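PDB 4OPF: Nrps/pks from Streptomyces albus, which probably serves as a ketosynthase domain of the oxazolomycin assembly line, catalysing carbon-carbon bond formation during polyketide chain extension. Local coordinates for residues 59-69 and 79-89; 135-143 and 150-158. All coordinates share one frame; numbering follows the deposited sequence.

Contact 1 (59-69 and 79-89); sequences LEGFDPGHFHL and PQALLLLEETL
Phe62 lies with its ring flat over Leu82, on the first turns of helix 79-95, and its atoms can be followed outward from CB. CB is directed at the helix, and CG stands anti to the carbonyl carbon (chi1 -62°), which lays the ring across the Leu82 side chain. Of the two delta carbons, Phe62 CD1 sits 3.7 Å from Leu82 CB, whereas Phe62 CD2 meets the Leu82 CD1 methyl at 3.8 Å. Beyond them Phe62 CE1 reaches Leu83 N at 3.8 Å, and Phe62 CE2 comes to 4.2 Å from Pro79 CB. The tip, Phe62 CZ, ends 3.8 Å from Pro79 O. Leu82 CB lies only 14° off the ring normal, the evidence for a CH-pi contact over the face. An alanine here is likely to leave Leu82 without that aromatic cover and open a gap between the loop and the start of the helix.

In a second CH-pi contact Phe67 and Leu85 slide past each other in opposite directions, Leu85 CB standing 4.1 Å from the Phe67 ring centroid, over one face; Leu89 CD2 touches Phe67 CZ obliquely. His146 meets the same ring from helix 138-147. Leu69 packs on the helix, Leu69 CD1 lying 3.9 Å from Leu82 CD2, and meets Leu85 CD1 tip to tip.

The polar part depends on Glu86, whose extended chain carries its carboxylate to the loop. One water donates to both Gly61 O and Glu86 OE1; another accepts from Asp63 N and donates to Glu86 OE2, the latter at 2.8 Å. OE1 also forms salt bridges with Arg17 and Arg428, which would favour an ionised carboxylate. With no direct hydrogen bond crossing the contact, the chemistry implies apolar adhesion, and buried charge reaches the loop backbone through water.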
loop_
_atom_site.group_PDB
_atom_site.type_symbol
_atom_site.label_atom_id
_atom_site.label_comp_id
_atom_site.label_asym_id
_atom_site.label_seq_id
_atom_site.Cartn_x
_atom_site.Cartn_y
_atom_site.Cartn_z
ATOM N N LEU A 59 -23.797 6.453 -16.702
ATOM C CA LEU A 59 -23.130 5.381 -17.427
ATOM C C LEU A 59 -24.077 4.821 -18.467
ATOM O O LEU A 59 -25.222 4.555 -18.164
ATOM C CB LEU A 59 -22.743 4.245 -16.487
ATOM C CG LEU A 59 -21.647 4.563 -15.504
ATOM C CD1 LEU A 59 -21.202 3.277 -14.862
ATOM C CD2 LEU A 59 -20.515 5.272 -16.230
ATOM N N GLU A 60 -23.584 4.631 -19.681
ATOM C CA GLU A 60 -24.392 4.045 -20.752
ATOM C C GLU A 60 -24.026 2.603 -21.088
ATOM O O GLU A 60 -24.198 2.158 -22.219
ATOM C CB GLU A 60 -24.268 4.913 -21.990
ATOM C CG GLU A 60 -25.049 6.198 -21.865
ATOM C CD GLU A 60 -25.098 6.907 -23.178
ATOM O OE1 GLU A 60 -24.076 6.843 -23.898
ATOM O OE2 GLU A 60 -26.151 7.502 -23.486
ATOM N N GLY A 61 -23.555 1.871 -20.088
ATOM C CA GLY A 61 -23.012 0.545 -20.309
ATOM C C GLY A 61 -21.516 0.563 -20.619
ATOM O O GLY A 61 -20.797 1.567 -20.394
ATOM N N PHE A 62 -21.049 -0.558 -21.142
ATOM C CA PHE A 62 -19.631 -0.811 -21.257
ATOM C C PHE A 62 -19.429 -1.538 -22.560
ATOM O O PHE A 62 -20.406 -2.000 -23.173
ATOM C CB PHE A 62 -19.161 -1.657 -20.064
ATOM C CG PHE A 62 -19.349 -0.986 -18.694
ATOM C CD1 PHE A 62 -18.519 0.077 -18.282
ATOM C CD2 PHE A 62 -20.352 -1.419 -17.813
ATOM C CE1 PHE A 62 -18.679 0.686 -17.036
ATOM C CE2 PHE A 62 -20.530 -0.783 -16.568
ATOM C CZ PHE A 62 -19.684 0.253 -16.176
ATOM N N ASP A 63 -18.179 -1.621 -22.994
ATOM C CA ASP A 63 -17.785 -2.426 -24.167
ATOM C C ASP A 63 -16.827 -3.550 -23.750
ATOM O O ASP A 63 -15.632 -3.417 -23.909
ATOM C CB ASP A 63 -17.111 -1.542 -25.200
ATOM C CG ASP A 63 -16.886 -2.257 -26.530
ATOM O OD1 ASP A 63 -16.882 -3.510 -26.560
ATOM O OD2 ASP A 63 -16.700 -1.544 -27.550
ATOM N N PRO A 64 -17.349 -4.655 -23.214
ATOM C CA PRO A 64 -16.512 -5.773 -22.737
ATOM C C PRO A 64 -15.576 -6.300 -23.825
ATOM O O PRO A 64 -14.424 -6.648 -23.511
ATOM C CB PRO A 64 -17.525 -6.882 -22.405
ATOM C CG PRO A 64 -18.842 -6.190 -22.291
ATOM C CD PRO A 64 -18.771 -5.020 -23.243
ATOM N N GLY A 65 -16.099 -6.380 -25.051
ATOM C CA GLY A 65 -15.378 -6.921 -26.208
ATOM C C GLY A 65 -14.027 -6.252 -26.434
ATOM O O GLY A 65 -13.001 -6.908 -26.677
ATOM N N HIS A 66 -14.016 -4.935 -26.289
ATOM C CA HIS A 66 -12.807 -4.171 -26.478
ATOM C C HIS A 66 -11.781 -4.607 -25.485
ATOM O O HIS A 66 -10.589 -4.652 -25.779
ATOM C CB HIS A 66 -13.082 -2.697 -26.339
ATOM C CG HIS A 66 -11.979 -1.838 -26.866
ATOM N ND1 HIS A 66 -12.018 -1.277 -28.126
ATOM C CD2 HIS A 66 -10.801 -1.459 -26.313
ATOM C CE1 HIS A 66 -10.916 -0.573 -28.317
ATOM N NE2 HIS A 66 -10.156 -0.675 -27.238
ATOM N N PHE A 67 -12.232 -5.012 -24.315
ATOM C CA PHE A 67 -11.310 -5.498 -23.292
ATOM C C PHE A 67 -11.166 -6.997 -23.217
ATOM O O PHE A 67 -10.709 -7.522 -22.186
ATOM C CB PHE A 67 -11.714 -4.868 -21.927
ATOM C CG PHE A 67 -11.658 -3.369 -21.955
ATOM C CD1 PHE A 67 -10.463 -2.732 -21.741
ATOM C CD2 PHE A 67 -12.748 -2.620 -22.348
ATOM C CE1 PHE A 67 -10.392 -1.351 -21.845
ATOM C CE2 PHE A 67 -12.680 -1.257 -22.490
ATOM C CZ PHE A 67 -11.492 -0.610 -22.211
ATOM N N HIS A 68 -11.535 -7.711 -24.283
ATOM C CA HIS A 68 -11.413 -9.171 -24.275
ATOM C C HIS A 68 -12.175 -9.821 -23.175
ATOM O O HIS A 68 -11.765 -10.829 -22.604
ATOM C CB HIS A 68 -9.926 -9.619 -24.270
ATOM C CG HIS A 68 -9.116 -8.915 -25.307
ATOM N ND1 HIS A 68 -7.942 -8.240 -25.013
ATOM C CD2 HIS A 68 -9.373 -8.679 -26.618
ATOM C CE1 HIS A 68 -7.485 -7.674 -26.119
ATOM N NE2 HIS A 68 -8.342 -7.915 -27.103
ATOM N N LEU A 69 -13.367 -9.301 -22.925
ATOM C CA LEU A 69 -14.236 -9.871 -21.920
ATOM C C LEU A 69 -15.525 -10.291 -22.583
ATOM O O LEU A 69 -16.023 -9.629 -23.476
ATOM C CB LEU A 69 -14.564 -8.857 -20.819
ATOM C CG LEU A 69 -13.371 -8.426 -19.922
ATOM C CD1 LEU A 69 -13.750 -7.236 -19.055
ATOM C CD2 LEU A 69 -12.863 -9.593 -19.064
ATOM N N PRO A 79 -18.808 -3.373 -11.479
ATOM C CA PRO A 79 -18.766 -2.332 -12.511
ATOM C C PRO A 79 -17.710 -1.263 -12.319
ATOM O O PRO A 79 -17.333 -0.616 -13.299
ATOM C CB PRO A 79 -20.184 -1.716 -12.495
ATOM C CG PRO A 79 -20.913 -2.356 -11.351
ATOM C CD PRO A 79 -20.184 -3.626 -10.983
ATOM N N GLN A 80 -17.222 -1.080 -11.091
ATOM C CA GLN A 80 -16.094 -0.180 -10.859
ATOM C C GLN A 80 -14.877 -0.660 -11.632
ATOM O O GLN A 80 -14.087 0.155 -12.092
ATOM C CB GLN A 80 -15.775 -0.086 -9.365
ATOM C CG GLN A 80 -16.919 0.443 -8.500
ATOM C CD GLN A 80 -16.545 0.541 -7.021
ATOM O OE1 GLN A 80 -16.645 1.608 -6.444
ATOM N NE2 GLN A 80 -16.130 -0.587 -6.396
ATOM N N ALA A 81 -14.725 -1.981 -11.800
ATOM C CA ALA A 81 -13.579 -2.497 -12.493
ATOM C C ALA A 81 -13.690 -2.180 -13.991
ATOM O O ALA A 81 -12.700 -1.792 -14.635
ATOM C CB ALA A 81 -13.425 -3.993 -12.248
ATOM N N LEU A 82 -14.872 -2.328 -14.552
ATOM C CA LEU A 82 -15.081 -2.033 -15.961
ATOM C C LEU A 82 -14.870 -0.550 -16.250
ATOM O O LEU A 82 -14.285 -0.194 -17.252
ATOM C CB LEU A 82 -16.474 -2.416 -16.381
ATOM C CG LEU A 82 -16.781 -3.900 -16.177
ATOM C CD1 LEU A 82 -18.232 -4.240 -16.433
ATOM C CD2 LEU A 82 -15.947 -4.670 -17.165
ATOM N N LEU A 83 -15.338 0.314 -15.359
ATOM C CA LEU A 83 -15.136 1.722 -15.518
ATOM C C LEU A 83 -13.665 2.107 -15.452
ATOM O O LEU A 83 -13.229 2.974 -16.189
ATOM C CB LEU A 83 -15.891 2.437 -14.413
ATOM C CG LEU A 83 -15.926 3.945 -14.396
ATOM C CD1 LEU A 83 -16.457 4.479 -15.680
ATOM C CD2 LEU A 83 -16.782 4.437 -13.224
ATOM N N LEU A 84 -12.918 1.515 -14.531
ATOM C CA LEU A 84 -11.479 1.752 -14.444
ATOM C C LEU A 84 -10.741 1.324 -15.709
ATOM O O LEU A 84 -9.769 1.962 -16.112
ATOM C CB LEU A 84 -10.866 0.985 -13.289
ATOM C CG LEU A 84 -10.948 1.692 -11.967
ATOM C CD1 LEU A 84 -10.363 0.732 -10.935
ATOM C CD2 LEU A 84 -10.146 3.005 -11.948
ATOM N N LEU A 85 -11.153 0.206 -16.307
ATOM C CA LEU A 85 -10.536 -0.222 -17.570
ATOM C C LEU A 85 -10.682 0.859 -18.676
ATOM O O LEU A 85 -9.710 1.200 -19.354
ATOM C CB LEU A 85 -11.155 -1.547 -18.071
ATOM C CG LEU A 85 -10.664 -2.779 -17.300
ATOM C CD1 LEU A 85 -11.541 -3.972 -17.617
ATOM C CD2 LEU A 85 -9.241 -3.103 -17.719
ATOM N N GLU A 86 -11.884 1.388 -18.817
ATOM C CA GLU A 86 -12.133 2.471 -19.785
ATOM C C GLU A 86 -11.313 3.678 -19.452
ATOM O O GLU A 86 -10.663 4.246 -20.324
ATOM C CB GLU A 86 -13.587 2.966 -19.822
ATOM C CG GLU A 86 -14.563 2.086 -20.477
ATOM C CD GLU A 86 -15.944 2.735 -20.699
ATOM O OE1 GLU A 86 -16.197 3.924 -20.330
ATOM O OE2 GLU A 86 -16.811 2.011 -21.254
ATOM N N GLU A 87 -11.412 4.126 -18.224
ATOM C CA GLU A 87 -10.722 5.372 -17.887
ATOM C C GLU A 87 -9.213 5.244 -17.931
ATOM O O GLU A 87 -8.535 6.216 -18.205
ATOM C CB GLU A 87 -11.132 5.887 -16.543
ATOM C CG GLU A 87 -12.545 6.393 -16.551
ATOM C CD GLU A 87 -12.739 7.594 -17.498
ATOM O OE1 GLU A 87 -11.850 8.496 -17.649
ATOM O OE2 GLU A 87 -13.805 7.608 -18.101
ATOM N N THR A 88 -8.668 4.070 -17.613
ATOM C CA THR A 88 -7.220 3.876 -17.732
ATOM C C THR A 88 -6.851 3.942 -19.213
ATOM O O THR A 88 -5.875 4.612 -19.553
ATOM C CB THR A 88 -6.771 2.577 -17.079
ATOM O OG1 THR A 88 -7.129 2.613 -15.685
ATOM C CG2 THR A 88 -5.272 2.349 -17.284
ATOM N N LEU A 89 -7.608 3.271 -20.083
ATOM C CA LEU A 89 -7.388 3.407 -21.501
ATOM C C LEU A 89 -7.404 4.883 -21.923
ATOM O O LEU A 89 -6.530 5.306 -22.680
ATOM C CB LEU A 89 -8.395 2.624 -22.306
ATOM C CG LEU A 89 -8.298 2.790 -23.817
ATOM C CD1 LEU A 89 -6.958 2.303 -24.385
ATOM C CD2 LEU A 89 -9.449 2.063 -24.433
HETATM O O HOH W 1 -18.916 3.533 -19.494
HETATM O O HOH W 2 -16.200 -0.740 -21.173
#

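Contact 2 (135-143 and 150-158); sequences GQNYLAANL and RGPSTVVDT
Asn137 grips two successive backbone groups of strand 153-156 with one side-chain amide, and these are the two hydrogen bonds between the segments. Asn137 ND2 donates to Ser153 O at 2.8 Å, and the N-H points almost straight at its target (172°). The acceptor lies in the amide plane of Asn137, although ND2 itself approaches from above the Ser153 carbonyl plane. In return Asn137 OD1 accepts from Val155 N at 3.2 Å, a more bent bond. Both are reached because CG is swung anti to the Asn137 backbone N (chi1 -151°), and together they should fix the rotation of the amide. A water placed to donate to Asn137 OD1 and Val155 O lies beside the pair, though its protons may be shared with other acceptors.

Apolar contacts centre on the CG2 methyl of Val155. Val155 CG2 meets Ala140 CB at 3.7 Å and lies 3.5 Å from Ala140 N, against the first helical turn, while Leu139 CB flanks it at 3.9 Å. The small side chain of Ala140 probably allows this closeness.

Close contacts without a hydrogen bond make up the third group: Ser153 OG lies 3.3 Å from Ala140 CB, and near Ala140 O and Ala141 N at angles too poor for bonding. Its hydrogen bond is instead with Ser144 OG, further along the helix.

Helix and strand axes approach to 6.4 Å and run at 153°, nearly antiparallel. Strand 153-156 pairs in parallel with strand 107-112, the strand that precedes helix 138-147 in the chain; strand, helix and adjacent parallel strand thus make a beta-alpha-beta crossover, as in the layered alpha/beta thiolase fold of ketosynthases.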
loop_
_atom_site.group_PDB
_atom_site.type_symbol
_atom_site.label_atom_id
_atom_site.label_comp_id
_atom_site.label_asym_id
_atom_site.label_seq_id
_atom_site.Cartn_x
_atom_site.Cartn_y
_atom_site.Cartn_z
ATOM N N GLY A 135 -9.546 -10.608 -6.345
ATOM C CA GLY A 135 -9.649 -11.140 -4.990
ATOM C C GLY A 135 -9.350 -10.068 -3.951
ATOM O O GLY A 135 -8.355 -10.145 -3.246
ATOM N N GLN A 136 -10.213 -9.057 -3.868
ATOM C CA GLN A 136 -9.983 -7.812 -3.071
ATOM C C GLN A 136 -8.932 -6.881 -3.644
ATOM O O GLN A 136 -8.892 -5.668 -3.299
ATOM C CB GLN A 136 -9.661 -8.102 -1.603
ATOM C CG GLN A 136 -10.856 -8.629 -0.815
ATOM C CD GLN A 136 -11.841 -9.402 -1.683
ATOM O OE1 GLN A 136 -12.744 -8.809 -2.294
ATOM N NE2 GLN A 136 -11.659 -10.723 -1.770
ATOM N N ASN A 137 -8.066 -7.435 -4.494
ATOM C CA ASN A 137 -7.090 -6.620 -5.193
ATOM C C ASN A 137 -7.523 -6.455 -6.625
ATOM O O ASN A 137 -6.765 -5.829 -7.380
ATOM C CB ASN A 137 -5.705 -7.301 -5.114
ATOM C CG ASN A 137 -4.564 -6.318 -5.166
ATOM O OD1 ASN A 137 -4.484 -5.354 -4.341
ATOM N ND2 ASN A 137 -3.606 -6.574 -6.106
ATOM N N TYR A 138 -8.714 -7.013 -6.996
ATOM C CA TYR A 138 -9.117 -7.128 -8.405
ATOM C C TYR A 138 -9.163 -5.756 -9.099
ATOM O O TYR A 138 -8.890 -5.667 -10.275
ATOM C CB TYR A 138 -10.469 -7.872 -8.584
ATOM C CG TYR A 138 -11.634 -7.105 -7.972
ATOM C CD1 TYR A 138 -12.274 -6.088 -8.669
ATOM C CD2 TYR A 138 -12.084 -7.392 -6.704
ATOM C CE1 TYR A 138 -13.343 -5.400 -8.117
ATOM C CE2 TYR A 138 -13.134 -6.678 -6.127
ATOM C CZ TYR A 138 -13.745 -5.668 -6.837
ATOM O OH TYR A 138 -14.798 -4.973 -6.274
ATOM N N LEU A 139 -9.477 -4.667 -8.376
ATOM C CA LEU A 139 -9.562 -3.375 -9.018
ATOM C C LEU A 139 -8.220 -2.998 -9.671
ATOM O O LEU A 139 -8.239 -2.428 -10.785
ATOM C CB LEU A 139 -10.003 -2.249 -8.046
ATOM C CG LEU A 139 -11.463 -2.320 -7.579
ATOM C CD1 LEU A 139 -11.664 -1.236 -6.567
ATOM C CD2 LEU A 139 -12.438 -2.085 -8.726
ATOM N N ALA A 140 -7.105 -3.256 -8.969
ATOM C CA ALA A 140 -5.778 -3.019 -9.526
ATOM C C ALA A 140 -5.376 -4.177 -10.470
ATOM O O ALA A 140 -4.861 -3.959 -11.578
ATOM C CB ALA A 140 -4.761 -2.852 -8.408
ATOM N N ALA A 141 -5.608 -5.399 -10.052
ATOM C CA ALA A 141 -5.133 -6.601 -10.808
ATOM C C ALA A 141 -5.773 -6.700 -12.179
ATOM O O ALA A 141 -5.095 -7.119 -13.113
ATOM C CB ALA A 141 -5.397 -7.919 -10.057
ATOM N N ASN A 142 -7.034 -6.298 -12.324
ATOM C CA ASN A 142 -7.626 -6.270 -13.652
ATOM C C ASN A 142 -6.889 -5.379 -14.590
ATOM O O ASN A 142 -6.769 -5.697 -15.736
ATOM C CB ASN A 142 -9.044 -5.761 -13.624
ATOM C CG ASN A 142 -9.998 -6.818 -13.225
ATOM O OD1 ASN A 142 -9.924 -7.920 -13.728
ATOM N ND2 ASN A 142 -10.912 -6.498 -12.333
ATOM N N LEU A 143 -6.382 -4.252 -14.093
ATOM C CA LEU A 143 -5.695 -3.329 -14.939
ATOM C C LEU A 143 -4.351 -3.896 -15.339
ATOM O O LEU A 143 -3.945 -3.828 -16.500
ATOM C CB LEU A 143 -5.528 -1.964 -14.269
ATOM C CG LEU A 143 -6.793 -1.258 -13.822
ATOM C CD1 LEU A 143 -6.511 0.080 -13.179
ATOM C CD2 LEU A 143 -7.699 -1.037 -14.988
ATOM N N ARG A 150 3.650 -4.676 -15.258
ATOM C CA ARG A 150 4.443 -5.634 -14.472
ATOM C C ARG A 150 4.959 -5.070 -13.166
ATOM O O ARG A 150 5.702 -5.770 -12.441
ATOM C CB ARG A 150 5.668 -6.083 -15.290
ATOM C CG ARG A 150 5.338 -6.640 -16.650
ATOM C CD ARG A 150 4.751 -7.990 -16.646
ATOM N NE ARG A 150 4.508 -8.451 -18.020
ATOM C CZ ARG A 150 5.396 -9.053 -18.800
ATOM N NH1 ARG A 150 6.620 -9.295 -18.363
ATOM N NH2 ARG A 150 5.066 -9.377 -20.026
ATOM N N GLY A 151 4.594 -3.837 -12.850
ATOM C CA GLY A 151 4.948 -3.230 -11.563
ATOM C C GLY A 151 4.019 -3.751 -10.471
ATOM O O GLY A 151 3.082 -4.495 -10.761
ATOM N N PRO A 152 4.262 -3.365 -9.216
ATOM C CA PRO A 152 3.301 -3.717 -8.158
ATOM C C PRO A 152 1.894 -3.248 -8.458
ATOM O O PRO A 152 1.713 -2.190 -9.079
ATOM C CB PRO A 152 3.860 -3.014 -6.893
ATOM C CG PRO A 152 5.250 -2.628 -7.240
ATOM C CD PRO A 152 5.336 -2.467 -8.727
ATOM N N SER A 153 0.902 -4.030 -8.037
ATOM C CA SER A 153 -0.473 -3.752 -8.342
ATOM C C SER A 153 -1.225 -3.809 -7.053
ATOM O O SER A 153 -1.373 -4.889 -6.520
ATOM C CB SER A 153 -1.011 -4.836 -9.235
ATOM O OG SER A 153 -2.296 -4.535 -9.778
ATOM N N THR A 154 -1.705 -2.676 -6.553
ATOM C CA THR A 154 -2.291 -2.638 -5.223
ATOM C C THR A 154 -3.515 -1.751 -5.119
ATOM O O THR A 154 -3.648 -0.731 -5.796
ATOM C CB THR A 154 -1.255 -2.158 -4.143
ATOM O OG1 THR A 154 -0.684 -0.952 -4.538
ATOM C CG2 THR A 154 -0.070 -3.118 -4.000
ATOM N N VAL A 155 -4.422 -2.160 -4.266
ATOM C CA VAL A 155 -5.601 -1.433 -3.991
ATOM C C VAL A 155 -5.548 -1.007 -2.522
ATOM O O VAL A 155 -5.251 -1.840 -1.656
ATOM C CB VAL A 155 -6.859 -2.313 -4.130
ATOM C CG1 VAL A 155 -8.101 -1.519 -3.761
ATOM C CG2 VAL A 155 -7.022 -2.812 -5.531
ATOM N N VAL A 156 -5.972 0.228 -2.252
ATOM C CA VAL A 156 -6.126 0.701 -0.889
ATOM C C VAL A 156 -7.504 1.246 -0.640
ATOM O O VAL A 156 -8.082 1.934 -1.475
ATOM C CB VAL A 156 -5.049 1.730 -0.495
ATOM C CG1 VAL A 156 -3.701 1.039 -0.479
ATOM C CG2 VAL A 156 -4.962 2.847 -1.474
ATOM N N ASP A 157 -8.033 0.939 0.536
ATOM C CA ASP A 157 -9.275 1.582 0.969
ATOM C C ASP A 157 -9.108 2.309 2.337
ATOM O O ASP A 157 -9.024 1.670 3.368
ATOM C CB ASP A 157 -10.408 0.576 1.039
ATOM C CG ASP A 157 -11.704 1.198 1.564
ATOM O OD1 ASP A 157 -11.815 2.461 1.799
ATOM O OD2 ASP A 157 -12.632 0.379 1.686
ATOM N N THR A 158 -8.961 3.633 2.289
ATOM C CA THR A 158 -8.876 4.460 3.496
ATOM C C THR A 158 -9.914 5.547 3.330
ATOM O O THR A 158 -9.691 6.705 3.684
ATOM C CB THR A 158 -7.475 5.092 3.694
ATOM O OG1 THR A 158 -7.072 5.772 2.517
ATOM C CG2 THR A 158 -6.404 4.066 4.032
HETATM O O HOH W 3 -5.240 -4.915 -1.244
#

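In the fold
Contacts 1 and 2 follow one another along the chain, and their centres lie 16 Å apart. They join where helix 79-95 packs on helix 138-147: Ala81 CB lies 3.5 Å from Asn142 ND2, and Leu85 CD2 lies 3.8 Å from Leu143 CD2. Helix 79-95 thus bears the peripheral loop of contact 1 and also touches the helix that contact 2 sets on strand 153-156. That strand ends the sheet within this chain, and contact 2 borders the second subunit, where Asp157 of that subunit packs on Asn137. In ketosynthases the nucleophilic cysteine follows shortly after this strand, so contact 2 is probably the one nearer the active site.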